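Local coordinates for protein COBE (Pseudomonas aeruginosa, PDB 2W6K) that takes part in the biosynthesis of cobalamin (vitamin B12), in a role that is not precisely defined, at residues A49-K54 / L74-L79; D81-L86 / T97-V102. One frame throughout, in Å; residues are numbered along the deposited sequence.

Contact 1: residues A49-K54 / L74-L79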
# COMPACT_ATOMS: atom_id res chain seq x y z
N ALA A 49 -0.49 0.67 4.15
CA ALA A 49 -1.94 0.43 4.08
C ALA A 49 -2.22 -1.05 3.98
O ALA A 49 -1.46 -1.76 3.34
CB ALA A 49 -2.55 1.13 2.86
N SER A 50 -3.31 -1.50 4.60
CA SER A 50 -3.75 -2.88 4.43
C SER A 50 -5.25 -2.95 4.64
O SER A 50 -5.92 -1.94 4.71
CB SER A 50 -3.00 -3.85 5.37
OG SER A 50 -3.22 -5.20 4.99
N ILE A 51 -5.76 -4.16 4.63
CA ILE A 51 -7.20 -4.35 4.83
C ILE A 51 -7.55 -4.53 6.30
O ILE A 51 -6.81 -5.14 7.07
CB ILE A 51 -7.71 -5.52 3.97
CG1 ILE A 51 -9.25 -5.51 3.90
CG2 ILE A 51 -7.20 -6.83 4.47
CD1 ILE A 51 -9.78 -6.41 2.75
N ASP A 52 -8.71 -4.01 6.68
CA ASP A 52 -9.17 -4.14 8.03
C ASP A 52 -9.93 -5.44 8.09
O ASP A 52 -10.47 -5.91 7.07
CB ASP A 52 -10.08 -2.97 8.45
CG ASP A 52 -10.07 -2.75 9.94
OD1 ASP A 52 -9.36 -3.50 10.67
OD2 ASP A 52 -10.75 -1.83 10.40
N GLY A 53 -9.97 -6.03 9.27
CA GLY A 53 -10.76 -7.25 9.44
C GLY A 53 -10.54 -7.75 10.83
O GLY A 53 -10.08 -7.00 11.70
N LYS A 54 -10.86 -9.01 11.07
CA LYS A 54 -10.80 -9.44 12.46
C LYS A 54 -9.48 -10.01 12.98
O LYS A 54 -9.23 -9.94 14.19
CB LYS A 54 -12.08 -10.14 12.91
CG LYS A 54 -13.04 -9.08 13.46
CD LYS A 54 -14.24 -9.65 14.16
CE LYS A 54 -15.50 -9.34 13.38
NZ LYS A 54 -16.68 -9.88 14.12
N LEU A 74 -7.99 -0.39 5.96
CA LEU A 74 -9.13 0.12 5.21
C LEU A 74 -10.25 -0.91 5.09
O LEU A 74 -10.01 -2.11 4.99
CB LEU A 74 -8.69 0.63 3.82
CG LEU A 74 -7.82 1.89 3.89
CD1 LEU A 74 -6.37 1.55 3.78
CD2 LEU A 74 -8.20 2.90 2.82
N ALA A 75 -11.48 -0.41 5.06
CA ALA A 75 -12.63 -1.32 4.93
C ALA A 75 -12.56 -2.11 3.63
O ALA A 75 -12.22 -1.55 2.59
CB ALA A 75 -13.94 -0.49 4.96
N PRO A 76 -12.93 -3.41 3.68
CA PRO A 76 -13.02 -4.20 2.46
C PRO A 76 -13.87 -3.48 1.40
O PRO A 76 -13.50 -3.45 0.21
CB PRO A 76 -13.68 -5.51 2.96
CG PRO A 76 -13.17 -5.64 4.37
CD PRO A 76 -13.21 -4.21 4.89
N ALA A 77 -14.99 -2.87 1.81
CA ALA A 77 -15.86 -2.21 0.83
C ALA A 77 -15.15 -1.04 0.15
O ALA A 77 -15.39 -0.78 -1.04
CB ALA A 77 -17.17 -1.76 1.49
N VAL A 78 -14.26 -0.37 0.87
CA VAL A 78 -13.46 0.69 0.28
C VAL A 78 -12.50 0.14 -0.78
O VAL A 78 -12.40 0.70 -1.87
CB VAL A 78 -12.64 1.49 1.34
CG1 VAL A 78 -11.68 2.43 0.65
CG2 VAL A 78 -13.59 2.28 2.29
N LEU A 79 -11.80 -0.93 -0.45
CA LEU A 79 -10.85 -1.57 -1.38
C LEU A 79 -11.53 -2.03 -2.66
O LEU A 79 -10.97 -1.92 -3.74
CB LEU A 79 -10.14 -2.76 -0.70
CG LEU A 79 -9.31 -2.39 0.56
CD1 LEU A 79 -8.25 -3.45 0.83
CD2 LEU A 79 -8.65 -0.99 0.49
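Leu74, Ile51 and Asp52 carry most of the surface buried where the end of strand 47-51 runs beside the last residue of strand 71-74 and the first turn of helix 76-80. Leu74 grips the neighbouring strand with both backbone polar groups, as one residue does in a parallel bridge. Its N reaches Ser50 O at 2.9 Å, nearly straight (170° at the hydrogen) and in the plane of that carbonyl; its O takes Asp52 N, also at 2.9 Å, but here, where the strand ends, the donor stands well above the carbonyl plane. Ile51, bracketed by the two bonds, adds a CA-H...O contact to Leu74 O. The side chains of Ile51 and Leu74 diverge. That of Leu74, with CG anti to the carbonyl carbon (chi1 -69°), brings CD1 against Ser50 O and 4.0 Å from Ala49 CB. Ile51 sends CG1 anti to its own N (chi1 -166°) and extends it toward the helix: the side chain crosses Pro76 at about a right angle, with CD1 3.8 Å from Pro76 CG, while Leu79 CD1 fits obliquely against Ile51 CB, also at 3.8 Å. Asp52 touches with its methylene, CB lying 3.6 Å from Leu74 O. Ala75, the N-cap residue, turns the chain from strand into helix, and Ile51 touches both Pro76 and Leu79 in the first turn that follows. Strand 71-74 is the outermost strand at this side of the five-stranded sheet and 47-51 lies next inward, bonded in turn to strand 12-18, where Ile16 O receives Ser50 OG; helix 102-115 packs on Ala49 through Ala106 and Leu110.

Contact 2: residues D81-L86 / T97-V102. With SO4 (sulfate ion), chain B.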
# COMPACT_ATOMS: atom_id res chain seq x y z
N ASP A 81 -13.82 -0.61 -4.36
CA ASP A 81 -13.90 0.51 -5.31
C ASP A 81 -12.77 0.51 -6.35
O ASP A 81 -12.91 1.12 -7.41
CB ASP A 81 -13.89 1.84 -4.57
CG ASP A 81 -15.23 2.18 -3.90
OD1 ASP A 81 -16.27 1.55 -4.23
OD2 ASP A 81 -15.24 3.11 -3.07
N TYR A 82 -11.67 -0.18 -6.05
CA TYR A 82 -10.44 -0.13 -6.88
C TYR A 82 -10.22 -1.39 -7.73
O TYR A 82 -9.25 -1.47 -8.50
CB TYR A 82 -9.22 0.18 -5.98
CG TYR A 82 -9.30 1.57 -5.38
CD1 TYR A 82 -8.77 2.67 -6.06
CD2 TYR A 82 -9.97 1.79 -4.17
CE1 TYR A 82 -8.87 3.94 -5.54
CE2 TYR A 82 -10.09 3.07 -3.65
CZ TYR A 82 -9.52 4.14 -4.33
OH TYR A 82 -9.60 5.43 -3.85
N GLU A 83 -11.14 -2.34 -7.63
CA GLU A 83 -11.14 -3.55 -8.44
C GLU A 83 -10.79 -3.34 -9.92
O GLU A 83 -9.96 -4.08 -10.46
CB GLU A 83 -12.51 -4.24 -8.36
CG GLU A 83 -12.67 -5.20 -7.22
CD GLU A 83 -11.58 -6.26 -7.19
OE1 GLU A 83 -10.98 -6.41 -6.12
OE2 GLU A 83 -11.34 -6.92 -8.22
N PRO A 84 -11.47 -2.38 -10.59
CA PRO A 84 -11.24 -2.17 -12.03
C PRO A 84 -9.83 -1.69 -12.37
O PRO A 84 -9.45 -1.70 -13.55
CB PRO A 84 -12.23 -1.05 -12.38
CG PRO A 84 -13.26 -1.07 -11.32
CD PRO A 84 -12.55 -1.50 -10.08
N ARG A 85 -9.08 -1.28 -11.35
CA ARG A 85 -7.77 -0.67 -11.56
C ARG A 85 -6.63 -1.58 -11.15
O ARG A 85 -5.48 -1.25 -11.37
CB ARG A 85 -7.67 0.66 -10.83
CG ARG A 85 -8.63 1.72 -11.36
CD ARG A 85 -8.78 2.84 -10.37
NE ARG A 85 -7.58 3.67 -10.31
CZ ARG A 85 -7.42 4.72 -9.51
NH1 ARG A 85 -6.29 5.41 -9.55
NH2 ARG A 85 -8.38 5.09 -8.68
N LEU A 86 -6.94 -2.73 -10.57
CA LEU A 86 -5.89 -3.63 -10.08
C LEU A 86 -5.10 -4.28 -11.20
O LEU A 86 -5.60 -4.50 -12.31
CB LEU A 86 -6.49 -4.71 -9.16
CG LEU A 86 -7.27 -4.10 -7.98
CD1 LEU A 86 -7.77 -5.22 -7.08
CD2 LEU A 86 -6.49 -3.06 -7.17
N THR A 97 -11.30 -12.06 1.25
CA THR A 97 -11.59 -10.66 1.54
C THR A 97 -12.65 -10.02 0.64
O THR A 97 -13.26 -9.01 1.02
CB THR A 97 -10.31 -9.81 1.44
OG1 THR A 97 -9.94 -9.67 0.07
CG2 THR A 97 -9.16 -10.46 2.20
N GLY A 98 -12.86 -10.59 -0.55
CA GLY A 98 -13.73 -10.00 -1.58
C GLY A 98 -12.98 -9.05 -2.50
O GLY A 98 -13.54 -8.56 -3.50
N CYS A 99 -11.71 -8.80 -2.18
CA CYS A 99 -10.85 -7.86 -2.91
C CYS A 99 -9.79 -8.68 -3.64
O CYS A 99 -9.21 -9.59 -3.03
CB CYS A 99 -10.19 -6.90 -1.92
SG CYS A 99 -8.69 -6.03 -2.47
N SER A 100 -9.53 -8.36 -4.91
CA SER A 100 -8.60 -9.18 -5.73
C SER A 100 -7.12 -8.99 -5.42
O SER A 100 -6.28 -9.80 -5.80
CB SER A 100 -8.84 -8.93 -7.23
OG SER A 100 -10.14 -9.40 -7.59
N SER A 101 -6.78 -7.87 -4.79
CA SER A 101 -5.38 -7.67 -4.35
C SER A 101 -5.39 -6.69 -3.23
O SER A 101 -5.65 -5.51 -3.46
CB SER A 101 -4.45 -7.17 -5.46
OG SER A 101 -3.18 -6.87 -4.87
N VAL A 102 -5.12 -7.16 -2.01
CA VAL A 102 -5.09 -6.29 -0.85
C VAL A 102 -3.99 -5.26 -1.01
O VAL A 102 -4.21 -4.09 -0.72
CB VAL A 102 -4.94 -7.08 0.48
CG1 VAL A 102 -4.58 -6.16 1.64
CG2 VAL A 102 -6.22 -7.86 0.74
S SO4 B . -2.48 -9.50 -2.14
O1 SO4 B . -1.74 -10.78 -1.95
O2 SO4 B . -3.86 -9.67 -1.70
O3 SO4 B . -2.45 -9.18 -3.55
O4 SO4 B . -1.84 -8.48 -1.35
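Glu83 holds Ser100 by a two-pronged carboxylate grip. OE1 receives the backbone N of Ser100 at 2.7 Å in a nearly straight bond (168° at the hydrogen), and OE2 receives Ser100 OG at 2.8 Å. Both oxygens use their syn lone pairs, so the two bonds close a ring that fixes the rotation of the carboxylate. The Glu83 chain gets there by folding at chi2 (-54°), while Ser100 swings OG anti to its carbonyl carbon (chi1 -66°), bringing the hydroxyl to the same side as its own N-H. Beside this pair the methyl CD1 of Leu86 packs against the backbone, 3.6 Å from Ser101 N, and lies 3.9 Å from Ser100 CB. Further out, both ends are shaped by local turns. Glu83 begins a 3-10 segment, 83-85, where Arg85 N bonds to Tyr82 O. On the other side, Gly98 leaves helix 91-97 with positive phi, and Thr97 OG1 accepts Cys99 N at 3.0 Å in an ST turn leading up to Ser100. Ser101 then N-caps helix 102-115, its OG capping Glu104 N. That OG also gives a hydrogen bond of 2.8 Å to sulfate O3, and Val102 N gives one of the same length to sulfate O2; Ala103 N and Lys125 NZ bind the ion as well. The sulfate, probably from the crystallisation liquor, therefore sits at a helix N-terminus, where backbone N-H groups, and probably the helix dipole, would favour an anion. Glu83, receiving two donors, is probably ionised, and its charge is met by neutral N-H and O-H groups of Ser100.

Along the chain the two contacts come in series, neither nested nor crossed. Contact 1 closes the loop that leaves strand 47-51, passes through helix 58-67 and returns as strand 71-74, a beta-alpha-beta crossover between parallel strands. Past helix 76-80, contact 2 closes a shorter excursion around helix 91-97, just before helix 102-115 begins. The centres lie 11 Å apart and the contacts touch: Ile51 CD1 packs on Thr97 CB at 3.7 Å, Val102 CG1 meets Ser50 and Ile51, and Leu79 CB faces Cys99 SG. Together they join the sheet edge, helix 76-80 and the start of helix 102-115.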